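Local coordinates for iron-chelator utilization protein (Thermobifida fusca TM51, PDB 4YHB), which binds FAD and probably reduces ferric siderophores so that their iron can be released inside the cell, at residues A170-A175 against A189-L194; L45-F50 against A155-E160; R27-M32 against A177-E182; W57-E62 against D124-L129. One frame throughout, in Å; residues are numbered along the deposited sequence.

Contact 1 of 4, residues A170-A175 against A189-L194; sequences AFFEVA and AEITWL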
# COMPACT_ATOMS: atom_id res chain seq x y z
N ALA A 170 11.29 6.37 10.32
CA ALA A 170 10.87 5.41 9.31
C ALA A 170 11.99 4.47 8.90
O ALA A 170 13.15 4.87 8.78
CB ALA A 170 10.31 6.14 8.08
N PHE A 171 11.63 3.21 8.71
CA PHE A 171 12.54 2.19 8.21
C PHE A 171 11.89 1.53 6.99
O PHE A 171 10.87 0.88 7.10
CB PHE A 171 12.85 1.16 9.29
CG PHE A 171 13.57 1.73 10.48
CD1 PHE A 171 14.93 1.98 10.42
CD2 PHE A 171 12.89 2.04 11.64
CE1 PHE A 171 15.61 2.51 11.51
CE2 PHE A 171 13.56 2.57 12.74
CZ PHE A 171 14.92 2.81 12.67
N PHE A 172 12.49 1.74 5.83
CA PHE A 172 11.94 1.20 4.59
C PHE A 172 12.90 0.17 4.01
O PHE A 172 14.04 0.49 3.67
CB PHE A 172 11.70 2.33 3.59
CG PHE A 172 10.68 3.33 4.05
CD1 PHE A 172 9.56 2.93 4.76
CD2 PHE A 172 10.84 4.68 3.76
CE1 PHE A 172 8.60 3.86 5.18
CE2 PHE A 172 9.89 5.62 4.18
CZ PHE A 172 8.77 5.20 4.88
N GLU A 173 12.45 -1.08 3.92
CA GLU A 173 13.23 -2.14 3.30
C GLU A 173 13.01 -2.16 1.80
O GLU A 173 11.88 -2.27 1.34
CB GLU A 173 12.85 -3.49 3.89
CG GLU A 173 13.53 -4.69 3.25
CD GLU A 173 12.78 -5.97 3.54
OE1 GLU A 173 12.21 -6.06 4.66
OE2 GLU A 173 12.72 -6.87 2.67
N VAL A 174 14.09 -2.03 1.04
CA VAL A 174 14.01 -2.05 -0.42
C VAL A 174 15.14 -2.93 -0.94
O VAL A 174 16.00 -3.36 -0.16
CB VAL A 174 14.12 -0.62 -1.03
CG1 VAL A 174 12.89 0.22 -0.67
CG2 VAL A 174 15.42 0.08 -0.58
N ALA A 175 15.15 -3.19 -2.24
CA ALA A 175 16.10 -4.15 -2.82
C ALA A 175 17.54 -3.68 -2.69
O ALA A 175 18.42 -4.49 -2.40
CB ALA A 175 15.77 -4.40 -4.28
N ALA A 189 12.59 14.74 9.97
CA ALA A 189 12.20 13.34 9.83
C ALA A 189 13.43 12.46 9.71
O ALA A 189 14.42 12.84 9.07
CB ALA A 189 11.29 13.15 8.62
N GLU A 190 13.39 11.30 10.35
CA GLU A 190 14.49 10.35 10.27
C GLU A 190 14.07 9.14 9.45
O GLU A 190 13.30 8.30 9.91
CB GLU A 190 14.94 9.93 11.66
CG GLU A 190 15.52 11.08 12.47
CD GLU A 190 16.31 10.60 13.68
OE1 GLU A 190 16.29 9.38 13.95
OE2 GLU A 190 16.95 11.45 14.34
N ILE A 191 14.58 9.06 8.23
CA ILE A 191 14.19 8.02 7.30
C ILE A 191 15.38 7.16 6.93
O ILE A 191 16.36 7.65 6.39
CB ILE A 191 13.56 8.61 6.04
CG1 ILE A 191 12.32 9.44 6.40
CG2 ILE A 191 13.21 7.51 5.05
CD1 ILE A 191 11.82 10.30 5.27
N THR A 192 15.29 5.88 7.24
CA THR A 192 16.39 4.96 6.98
C THR A 192 15.97 3.95 5.94
O THR A 192 14.95 3.28 6.07
CB THR A 192 16.84 4.24 8.26
OG1 THR A 192 17.24 5.22 9.22
CG2 THR A 192 17.99 3.30 7.98
N TRP A 193 16.77 3.85 4.89
CA TRP A 193 16.53 2.87 3.86
C TRP A 193 17.38 1.65 4.15
O TRP A 193 18.61 1.73 4.26
CB TRP A 193 16.85 3.46 2.48
CG TRP A 193 15.99 4.66 2.15
CD1 TRP A 193 16.28 5.97 2.39
CD2 TRP A 193 14.70 4.64 1.52
NE1 TRP A 193 15.24 6.77 1.96
CE2 TRP A 193 14.26 5.98 1.42
CE3 TRP A 193 13.87 3.62 1.03
CZ2 TRP A 193 13.04 6.33 0.85
CZ3 TRP A 193 12.66 3.97 0.47
CH2 TRP A 193 12.25 5.31 0.38
N LEU A 194 16.72 0.50 4.30
CA LEU A 194 17.42 -0.76 4.52
C LEU A 194 17.46 -1.56 3.23
O LEU A 194 16.45 -1.70 2.54
CB LEU A 194 16.74 -1.55 5.63
CG LEU A 194 16.60 -0.78 6.94
CD1 LEU A 194 15.58 -1.47 7.83
CD2 LEU A 194 17.97 -0.66 7.63
O HOH W 1 15.19 5.98 10.68
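Residues 170-174 and 190-194 pair as parallel strands, with Phe-171 beside Thr-192 and Phe-172 beside Trp-193, their axes 22° apart. Five backbone hydrogen bonds hold the register. Ala-170 N and O bond to Glu-190 O and Thr-192 N, Phe-172 N and O to Thr-192 O and Leu-194 N, and Val-174 N donates to Leu-194 O at 2.8 Å. Ala-170 and Phe-172, every second residue, thus bracket Ile-191 and Trp-193 with their N and O, the alternating pattern of parallel strands. A water joins Ala-170 O to Thr-192 OG1, 2.6 Å from that hydroxyl.

Apolar packing divides between the two sheet faces. On the face of Phe-172 and Trp-193 the indole turns so that its six-membered ring comes up against Phe-172: Trp-193 CE3 lies 3.6 Å from Phe-172 CB, and Phe-172 CD2 sits over one indole face, toward the rim. The two rings are inclined at 57°, an oblique pair. Val-174 CG1 meets the indole at its edge, 3.9 Å from Trp-193 CZ3, while Ile-191 CG2 touches Phe-172 CD2. Helix 152-161 covers this face. On the other, Phe-171 CD1 approaches Thr-192 CB at 3.7 Å, the side chains side by side, and helix 206-212 packs against Phe-171 and Leu-194.

Strand 190-195 is the outermost on its side of the five-stranded parallel sheet, and helices on both faces make this the three-layer arrangement of an NAD-ferredoxin-like domain.

Contact 2 of 4, residues L45-F50 against A155-E160; sequences LRSDNF and AARRIE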
# COMPACT_ATOMS: atom_id res chain seq x y z
N LEU A 45 -15.31 8.89 -6.85
CA LEU A 45 -14.25 8.20 -6.11
C LEU A 45 -13.78 9.06 -4.94
O LEU A 45 -13.63 10.27 -5.08
CB LEU A 45 -13.07 7.84 -7.03
CG LEU A 45 -11.91 7.05 -6.42
CD1 LEU A 45 -12.36 5.66 -6.02
CD2 LEU A 45 -10.73 6.97 -7.40
N ARG A 46 -13.57 8.44 -3.78
CA ARG A 46 -13.07 9.12 -2.58
C ARG A 46 -11.86 8.40 -1.98
O ARG A 46 -11.76 7.18 -2.03
CB ARG A 46 -14.15 9.20 -1.50
CG ARG A 46 -15.43 9.91 -1.89
CD ARG A 46 -16.35 9.96 -0.67
NE ARG A 46 -15.67 10.55 0.48
CZ ARG A 46 -16.13 10.50 1.73
NH1 ARG A 46 -17.27 9.87 2.00
NH2 ARG A 46 -15.44 11.07 2.72
N SER A 47 -10.97 9.17 -1.36
CA SER A 47 -9.90 8.59 -0.55
C SER A 47 -9.48 9.59 0.51
O SER A 47 -8.94 10.65 0.19
CB SER A 47 -8.70 8.19 -1.41
OG SER A 47 -7.63 7.73 -0.59
N ASP A 48 -9.74 9.27 1.77
CA ASP A 48 -9.49 10.23 2.84
C ASP A 48 -8.23 9.95 3.65
O ASP A 48 -7.71 10.84 4.33
CB ASP A 48 -10.70 10.28 3.78
CG ASP A 48 -11.91 10.91 3.13
OD1 ASP A 48 -11.90 12.13 2.92
OD2 ASP A 48 -12.87 10.17 2.80
N ASN A 49 -7.71 8.73 3.59
CA ASN A 49 -6.60 8.37 4.47
C ASN A 49 -5.50 7.54 3.80
O ASN A 49 -5.71 6.96 2.73
CB ASN A 49 -7.14 7.64 5.70
CG ASN A 49 -7.91 8.56 6.62
OD1 ASN A 49 -7.32 9.35 7.36
ND2 ASN A 49 -9.24 8.50 6.55
N PHE A 50 -4.33 7.48 4.45
CA PHE A 50 -3.09 7.05 3.81
C PHE A 50 -3.07 5.58 3.39
O PHE A 50 -2.40 5.24 2.42
CB PHE A 50 -1.89 7.32 4.73
CG PHE A 50 -1.77 6.34 5.88
CD1 PHE A 50 -0.89 5.27 5.79
CD2 PHE A 50 -2.51 6.51 7.03
CE1 PHE A 50 -0.77 4.37 6.84
CE2 PHE A 50 -2.39 5.62 8.08
CZ PHE A 50 -1.52 4.55 7.99
N ALA A 155 3.00 4.14 3.38
CA ALA A 155 3.89 4.83 4.31
C ALA A 155 4.33 6.20 3.77
O ALA A 155 4.34 7.19 4.51
CB ALA A 155 5.12 3.97 4.63
N ALA A 156 4.68 6.25 2.49
CA ALA A 156 5.12 7.50 1.87
C ALA A 156 3.98 8.51 1.81
O ALA A 156 4.18 9.71 2.05
CB ALA A 156 5.69 7.24 0.48
N ARG A 157 2.77 8.03 1.50
CA ARG A 157 1.61 8.91 1.48
C ARG A 157 1.37 9.50 2.86
O ARG A 157 1.09 10.68 2.99
CB ARG A 157 0.35 8.17 1.01
CG ARG A 157 -0.89 9.06 1.12
CD ARG A 157 -2.12 8.44 0.48
NE ARG A 157 -3.31 9.25 0.76
CZ ARG A 157 -4.54 8.92 0.38
NH1 ARG A 157 -4.73 7.81 -0.32
NH2 ARG A 157 -5.58 9.71 0.69
N ARG A 158 1.50 8.67 3.89
CA ARG A 158 1.38 9.11 5.28
C ARG A 158 2.40 10.20 5.61
O ARG A 158 2.04 11.28 6.09
CB ARG A 158 1.56 7.92 6.22
CG ARG A 158 1.58 8.26 7.70
CD ARG A 158 0.32 8.98 8.08
NE ARG A 158 -0.24 8.53 9.34
CZ ARG A 158 -1.25 9.15 9.95
NH1 ARG A 158 -1.76 10.24 9.38
NH2 ARG A 158 -1.74 8.70 11.09
N ILE A 159 3.66 9.92 5.32
CA ILE A 159 4.73 10.87 5.58
C ILE A 159 4.48 12.21 4.89
O ILE A 159 4.66 13.27 5.49
CB ILE A 159 6.09 10.31 5.13
CG1 ILE A 159 6.51 9.20 6.08
CG2 ILE A 159 7.14 11.38 5.14
CD1 ILE A 159 7.77 8.47 5.67
N GLU A 160 4.04 12.18 3.63
CA GLU A 160 3.91 13.42 2.88
C GLU A 160 2.67 14.22 3.31
O GLU A 160 2.56 15.40 3.00
CB GLU A 160 3.90 13.12 1.38
CG GLU A 160 5.29 12.64 0.91
CD GLU A 160 5.45 12.50 -0.60
OE1 GLU A 160 4.42 12.32 -1.30
OE2 GLU A 160 6.61 12.57 -1.06
O HOH W 2 -5.21 11.41 3.11
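Arg-157 reaches Ser-47 because its CG stands anti to the backbone N (chi1 174°) and the chain then runs extended to NE, carrying the guanidinium from the helix to the loop. Arg-158 also starts with CG anti, but its chain bends at chi2 (57°), folding CD over the ring of Phe-50.

The end of Arg-157 grips a single oxygen with two nitrogens: NH1 is 2.9 Å and NH2 3.1 Å from Ser-47 OG, which lies in the guanidinium plane. Asn-49 O sits over one face of the same group, 3.3 Å from Arg-157 CZ. A water accepts from Arg-157 NH2 and donates to Asp-48 O. Outside the two segments, Arg-157 NH1 also bonds to Val-91 O, NE forms a salt bridge with Glu-161, and Ser-47 OG bonds to Asp-52.

Against Phe-50 the contact is a CH-pi one, with Arg-158 CD 4.2 Å from the ring centroid. The guanidinium of Arg-158 lies only 8° from parallel to the ring, with NE 3.8 Å from Phe-50 CD2, while Trp-224 meets Phe-50 edge-to-face.

With partners for all three of its nitrogens, the Arg-157 guanidinium is probably fixed in rotation; its hydrogen bonds to Ser-47 tie helix 152-161 to the loop of the FAD-binding domain, while Glu-161 probably offsets its charge.

Contact 3 of 4, residues R27-M32 against A177-E182; sequences RITPRM and AAEEQE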
# COMPACT_ATOMS: atom_id res chain seq x y z
N ARG A 27 8.36 5.57 -14.38
CA ARG A 27 9.22 4.56 -13.76
C ARG A 27 10.12 5.27 -12.76
O ARG A 27 11.21 5.74 -13.11
CB ARG A 27 10.04 3.80 -14.82
CG ARG A 27 10.99 2.72 -14.23
CD ARG A 27 10.22 1.55 -13.56
NE ARG A 27 9.57 0.73 -14.58
CZ ARG A 27 9.85 -0.54 -14.83
NH1 ARG A 27 10.77 -1.19 -14.11
NH2 ARG A 27 9.21 -1.16 -15.81
N ILE A 28 9.65 5.38 -11.53
CA ILE A 28 10.32 6.20 -10.53
C ILE A 28 11.62 5.57 -10.02
O ILE A 28 12.57 6.28 -9.74
CB ILE A 28 9.40 6.51 -9.35
CG1 ILE A 28 8.78 5.22 -8.80
CG2 ILE A 28 8.26 7.48 -9.77
CD1 ILE A 28 7.91 5.45 -7.57
N THR A 29 11.65 4.24 -9.88
CA THR A 29 12.90 3.54 -9.56
C THR A 29 12.91 2.29 -10.42
O THR A 29 11.89 1.96 -11.04
CB THR A 29 13.01 3.16 -8.05
OG1 THR A 29 11.94 2.27 -7.69
CG2 THR A 29 12.96 4.40 -7.16
N PRO A 30 14.06 1.59 -10.50
CA PRO A 30 14.11 0.40 -11.36
C PRO A 30 13.02 -0.65 -11.10
O PRO A 30 12.55 -1.25 -12.07
CB PRO A 30 15.49 -0.18 -11.06
CG PRO A 30 16.31 1.00 -10.76
CD PRO A 30 15.42 1.95 -10.01
N ARG A 31 12.60 -0.85 -9.84
CA ARG A 31 11.61 -1.88 -9.52
C ARG A 31 10.24 -1.34 -9.08
O ARG A 31 9.45 -2.07 -8.49
CB ARG A 31 12.13 -2.78 -8.41
CG ARG A 31 13.45 -3.47 -8.75
CD ARG A 31 13.99 -4.08 -7.46
NE ARG A 31 15.17 -4.93 -7.64
CZ ARG A 31 16.41 -4.48 -7.66
NH1 ARG A 31 16.64 -3.18 -7.57
NH2 ARG A 31 17.43 -5.35 -7.78
N MET A 32 9.98 -0.07 -9.34
CA MET A 32 8.68 0.51 -9.01
C MET A 32 8.19 1.44 -10.12
O MET A 32 8.94 2.27 -10.63
CB MET A 32 8.73 1.28 -7.69
CG MET A 32 7.32 1.60 -7.20
SD MET A 32 7.09 1.58 -5.42
CE MET A 32 7.67 -0.06 -4.99
N ALA A 177 20.14 0.40 -3.07
CA ALA A 177 20.18 1.86 -2.97
C ALA A 177 19.47 2.58 -4.11
O ALA A 177 19.02 3.73 -3.96
CB ALA A 177 21.64 2.34 -2.88
N ALA A 178 19.34 1.92 -5.26
CA ALA A 178 18.70 2.53 -6.42
C ALA A 178 17.19 2.63 -6.24
O ALA A 178 16.51 3.27 -7.03
CB ALA A 178 19.01 1.73 -7.69
N GLU A 179 16.68 1.97 -5.21
CA GLU A 179 15.24 1.94 -4.97
C GLU A 179 14.79 2.99 -3.95
O GLU A 179 13.60 3.10 -3.66
CB GLU A 179 14.82 0.54 -4.50
CG GLU A 179 15.07 -0.54 -5.54
CD GLU A 179 14.25 -0.32 -6.82
OE1 GLU A 179 13.08 0.14 -6.73
OE2 GLU A 179 14.78 -0.62 -7.90
N GLU A 180 15.73 3.75 -3.40
CA GLU A 180 15.39 4.83 -2.48
C GLU A 180 14.61 5.92 -3.19
O GLU A 180 14.85 6.19 -4.37
CB GLU A 180 16.66 5.41 -1.85
CG GLU A 180 17.39 4.39 -1.01
CD GLU A 180 18.70 4.89 -0.42
OE1 GLU A 180 18.98 6.10 -0.52
OE2 GLU A 180 19.43 4.07 0.17
N GLN A 181 13.67 6.54 -2.49
CA GLN A 181 12.88 7.63 -3.04
C GLN A 181 13.14 8.92 -2.27
O GLN A 181 13.52 8.89 -1.11
CB GLN A 181 11.38 7.28 -2.99
CG GLN A 181 11.03 5.98 -3.70
CD GLN A 181 9.53 5.70 -3.70
OE1 GLN A 181 8.73 6.57 -3.39
NE2 GLN A 181 9.15 4.48 -4.05
N GLU A 182 12.94 10.05 -2.94
CA GLU A 182 12.98 11.34 -2.28
C GLU A 182 11.58 11.70 -1.82
O GLU A 182 10.69 11.90 -2.64
CB GLU A 182 13.54 12.41 -3.22
CG GLU A 182 14.89 12.04 -3.80
CD GLU A 182 15.48 13.14 -4.68
OE1 GLU A 182 14.70 13.92 -5.27
OE2 GLU A 182 16.72 13.21 -4.77
O HOH W 3 11.20 2.51 -4.82
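A type I turn from Thr-29 to Met-32 joins strands 17-29 and 32-38 of the barrel, and Glu-179, from the loop after strand 167-174, reaches into it. Ile-28 and Thr-29 both face Met-32, forming a classic beta bulge at the base of the turn.

The carboxylate of Glu-179 carries the contact. Its chain bends at chi2 (-63°), which swings the carboxylate in toward the turn. Thr-29 OG1 donates to Glu-179 OE1 at 2.6 Å, approaching from above the carboxylate plane. The backbone N of Arg-31 makes weak bonds to both carboxylate oxygens, the nearer to Glu-179 OE2 at 2.9 Å. Arg-31 NH1 adds a salt bridge to the same OE2, 3.2 Å long, met on the anti side but well out of the carboxylate plane, with the two flat groups turned 82° to each other; Asp-176 is a second partner for this NH1. Pro-30 runs antiparallel alongside Glu-179, its CB 3.3 Å from Glu-179 OE2. Replacing Glu-179 by an alanine would probably leave the hydroxyl of Thr-29 and the backbone N of Arg-31 without their acceptor and Arg-31 with Asp-176 as its remaining acidic partner here.

A water bridges three groups, donating to Thr-29 OG1 and to Glu-179 O and accepting from Gln-181 NE2 at 2.9 Å. That same NE2 lies 3.8 Å from Met-32 SD, the side chains crossing at about a right angle.

The arrangement is an interdomain junction, with a buried acid of the NAD-ferredoxin-like domain bound to a beta hairpin turn of the FAD-binding barrel.

Contact 4 of 4, residues W57-E62 against D124-L129; sequences WFPNPE and DRLGVL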
# COMPACT_ATOMS: atom_id res chain seq x y z
N TRP A 57 -8.45 -5.07 -11.02
CA TRP A 57 -8.85 -6.26 -11.76
C TRP A 57 -8.13 -6.30 -13.10
O TRP A 57 -8.31 -5.43 -13.95
CB TRP A 57 -10.39 -6.28 -11.95
CG TRP A 57 -11.14 -6.48 -10.66
CD1 TRP A 57 -11.07 -5.70 -9.53
CD2 TRP A 57 -12.08 -7.52 -10.35
NE1 TRP A 57 -11.90 -6.20 -8.55
CE2 TRP A 57 -12.52 -7.32 -9.03
CE3 TRP A 57 -12.59 -8.61 -11.07
CZ2 TRP A 57 -13.46 -8.16 -8.41
CZ3 TRP A 57 -13.51 -9.45 -10.45
CH2 TRP A 57 -13.93 -9.21 -9.14
N PHE A 58 -7.30 -7.33 -13.27
CA PHE A 58 -6.34 -7.41 -14.36
C PHE A 58 -6.81 -8.33 -15.50
O PHE A 58 -7.56 -9.27 -15.26
CB PHE A 58 -4.98 -7.93 -13.84
CG PHE A 58 -4.28 -7.00 -12.87
CD1 PHE A 58 -3.39 -6.04 -13.34
CD2 PHE A 58 -4.50 -7.09 -11.51
CE1 PHE A 58 -2.74 -5.19 -12.47
CE2 PHE A 58 -3.85 -6.23 -10.62
CZ PHE A 58 -2.97 -5.28 -11.10
N PRO A 59 -6.31 -8.08 -16.72
CA PRO A 59 -6.53 -9.03 -17.83
C PRO A 59 -5.71 -10.30 -17.63
O PRO A 59 -4.69 -10.26 -16.93
CB PRO A 59 -6.03 -8.25 -19.05
CG PRO A 59 -4.95 -7.36 -18.49
CD PRO A 59 -5.49 -6.93 -17.14
N ASN A 60 -6.15 -11.41 -18.21
CA ASN A 60 -5.32 -12.60 -18.29
C ASN A 60 -4.44 -12.49 -19.52
O ASN A 60 -4.93 -12.43 -20.65
CB ASN A 60 -6.17 -13.87 -18.35
CG ASN A 60 -5.33 -15.14 -18.31
OD1 ASN A 60 -4.34 -15.28 -19.03
ND2 ASN A 60 -5.73 -16.07 -17.46
N PRO A 61 -3.11 -12.48 -19.31
CA PRO A 61 -2.14 -12.30 -20.39
C PRO A 61 -2.18 -13.44 -21.41
O PRO A 61 -1.77 -13.24 -22.56
CB PRO A 61 -0.80 -12.29 -19.65
CG PRO A 61 -1.06 -13.09 -18.43
CD PRO A 61 -2.45 -12.73 -18.02
N GLU A 62 -2.66 -14.61 -21.01
CA GLU A 62 -2.69 -15.75 -21.91
C GLU A 62 -4.03 -15.88 -22.65
O GLU A 62 -4.05 -16.02 -23.87
CB GLU A 62 -2.39 -17.04 -21.14
CG GLU A 62 -0.95 -17.11 -20.64
CD GLU A 62 -0.35 -18.49 -20.80
OE1 GLU A 62 -0.70 -19.40 -20.02
OE2 GLU A 62 0.47 -18.68 -21.73
N ASP A 124 -3.70 1.08 -21.50
CA ASP A 124 -4.07 -0.12 -20.73
C ASP A 124 -5.24 0.22 -19.83
O ASP A 124 -5.31 1.33 -19.32
CB ASP A 124 -2.91 -0.62 -19.86
CG ASP A 124 -1.77 -1.20 -20.66
OD1 ASP A 124 -1.97 -1.52 -21.85
OD2 ASP A 124 -0.67 -1.37 -20.09
N ARG A 125 -6.14 -0.73 -19.62
CA ARG A 125 -7.27 -0.47 -18.74
C ARG A 125 -7.33 -1.49 -17.60
O ARG A 125 -6.92 -2.64 -17.77
CB ARG A 125 -8.58 -0.45 -19.55
CG ARG A 125 -8.56 0.63 -20.64
CD ARG A 125 -9.79 0.63 -21.55
NE ARG A 125 -9.68 1.67 -22.58
CZ ARG A 125 -9.30 1.46 -23.84
NH1 ARG A 125 -9.02 0.23 -24.26
NH2 ARG A 125 -9.23 2.48 -24.69
N LEU A 126 -7.85 -1.06 -16.46
CA LEU A 126 -8.03 -1.93 -15.31
C LEU A 126 -9.39 -1.71 -14.69
O LEU A 126 -9.89 -0.58 -14.64
CB LEU A 126 -6.95 -1.66 -14.24
CG LEU A 126 -5.50 -1.97 -14.61
CD1 LEU A 126 -4.58 -1.57 -13.45
CD2 LEU A 126 -5.36 -3.45 -14.95
N GLY A 127 -9.99 -2.79 -14.21
CA GLY A 127 -11.16 -2.68 -13.35
C GLY A 127 -10.68 -2.17 -11.99
O GLY A 127 -9.64 -2.59 -11.49
N VAL A 128 -11.44 -1.25 -11.41
CA VAL A 128 -11.07 -0.68 -10.12
C VAL A 128 -12.24 -0.79 -9.16
O VAL A 128 -13.31 -0.19 -9.38
CB VAL A 128 -10.63 0.79 -10.25
CG1 VAL A 128 -10.25 1.35 -8.89
CG2 VAL A 128 -9.45 0.91 -11.24
N LEU A 129 -12.05 -1.58 -8.10
CA LEU A 129 -13.11 -1.77 -7.11
C LEU A 129 -12.72 -1.18 -5.76
O LEU A 129 -11.64 -1.45 -5.23
CB LEU A 129 -13.45 -3.26 -6.97
CG LEU A 129 -14.56 -3.62 -5.96
CD1 LEU A 129 -15.91 -3.07 -6.43
CD2 LEU A 129 -14.62 -5.13 -5.77
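Trp-57 and Gly-127 form an antiparallel, hydrogen-bonded pair, their CA atoms 4.5 Å apart. Trp-57 N donates to Gly-127 O at 2.8 Å, and Gly-127 N returns a bond to Trp-57 O, reaching a lone pair in the carbonyl plane. Trp-57 O has a second donor in His-66.

Followed outward, the tryptophan side chain first passes the glycine: CB lies 3.8 Å from Gly-127 O and about as far from its CA. A side chain on Gly-127 would point to the same face, and a modelled CB would clash with Trp-57 CB, so the bare backbone is what allows so close an approach. Chi1 (-68°) sets CG beside the backbone N that bonds Gly-127 O, which keeps the start of the indole near that oxygen; CD1 meets it near the indole plane. Further on, NE1 lies 3.7 Å from Leu-129 CB, and CZ2 comes to 4.2 Å from Leu-129 CD2, the two side chains running side by side in the same direction. Tyr-86, Pro-69, Asn-78 and Val-84 also touch the indole.

Beyond the strand pair, Leu-126 CD2 touches both Phe-58 and Pro-59, 3.6 Å from Phe-58 CD1 and 4.1 Å from Pro-59 CD. Trp-116 of helix 112-118 meets Phe-58 edge-to-face and touches Leu-126 too.

An alanine in place of Trp-57 would probably open a gap beside Leu-129 and take from Tyr-86 the indole it packs on, though the backbone pair could remain.

Trp-57 NE1 is buried with no hydrogen-bond partner in the model, which suggests that the indole is held mainly by packing, probably at some polar cost, while the backbone bonds set the register of barrel strands 53-57 and 125-129.

How the contacts relate
Contacts 1, 2 and 3 all involve the parallel-sheet domain; contact 1 touches both of the others, which come within about 4 Å of each other at their nearest atoms. Contact 4 lies in the barrel, its centre 31 Å from that of contact 1. Contacts 1 and 2 share a core: Phe-172 CZ is 3.5 Å from Ile-159 CD1, so the helix facing the loop in contact 2 also covers the strand pair. Contacts 1 and 3 meet through Trp-193 CZ2 and Gln-181 O at 3.3 Å. Contacts 2 and 3 are the two that bridge the domains, their centres 20 Å apart. The FAD lies about 6 Å from the side chains of Met-32 and Phe-58, and about 9 Å from those of Glu-173 and Arg-157.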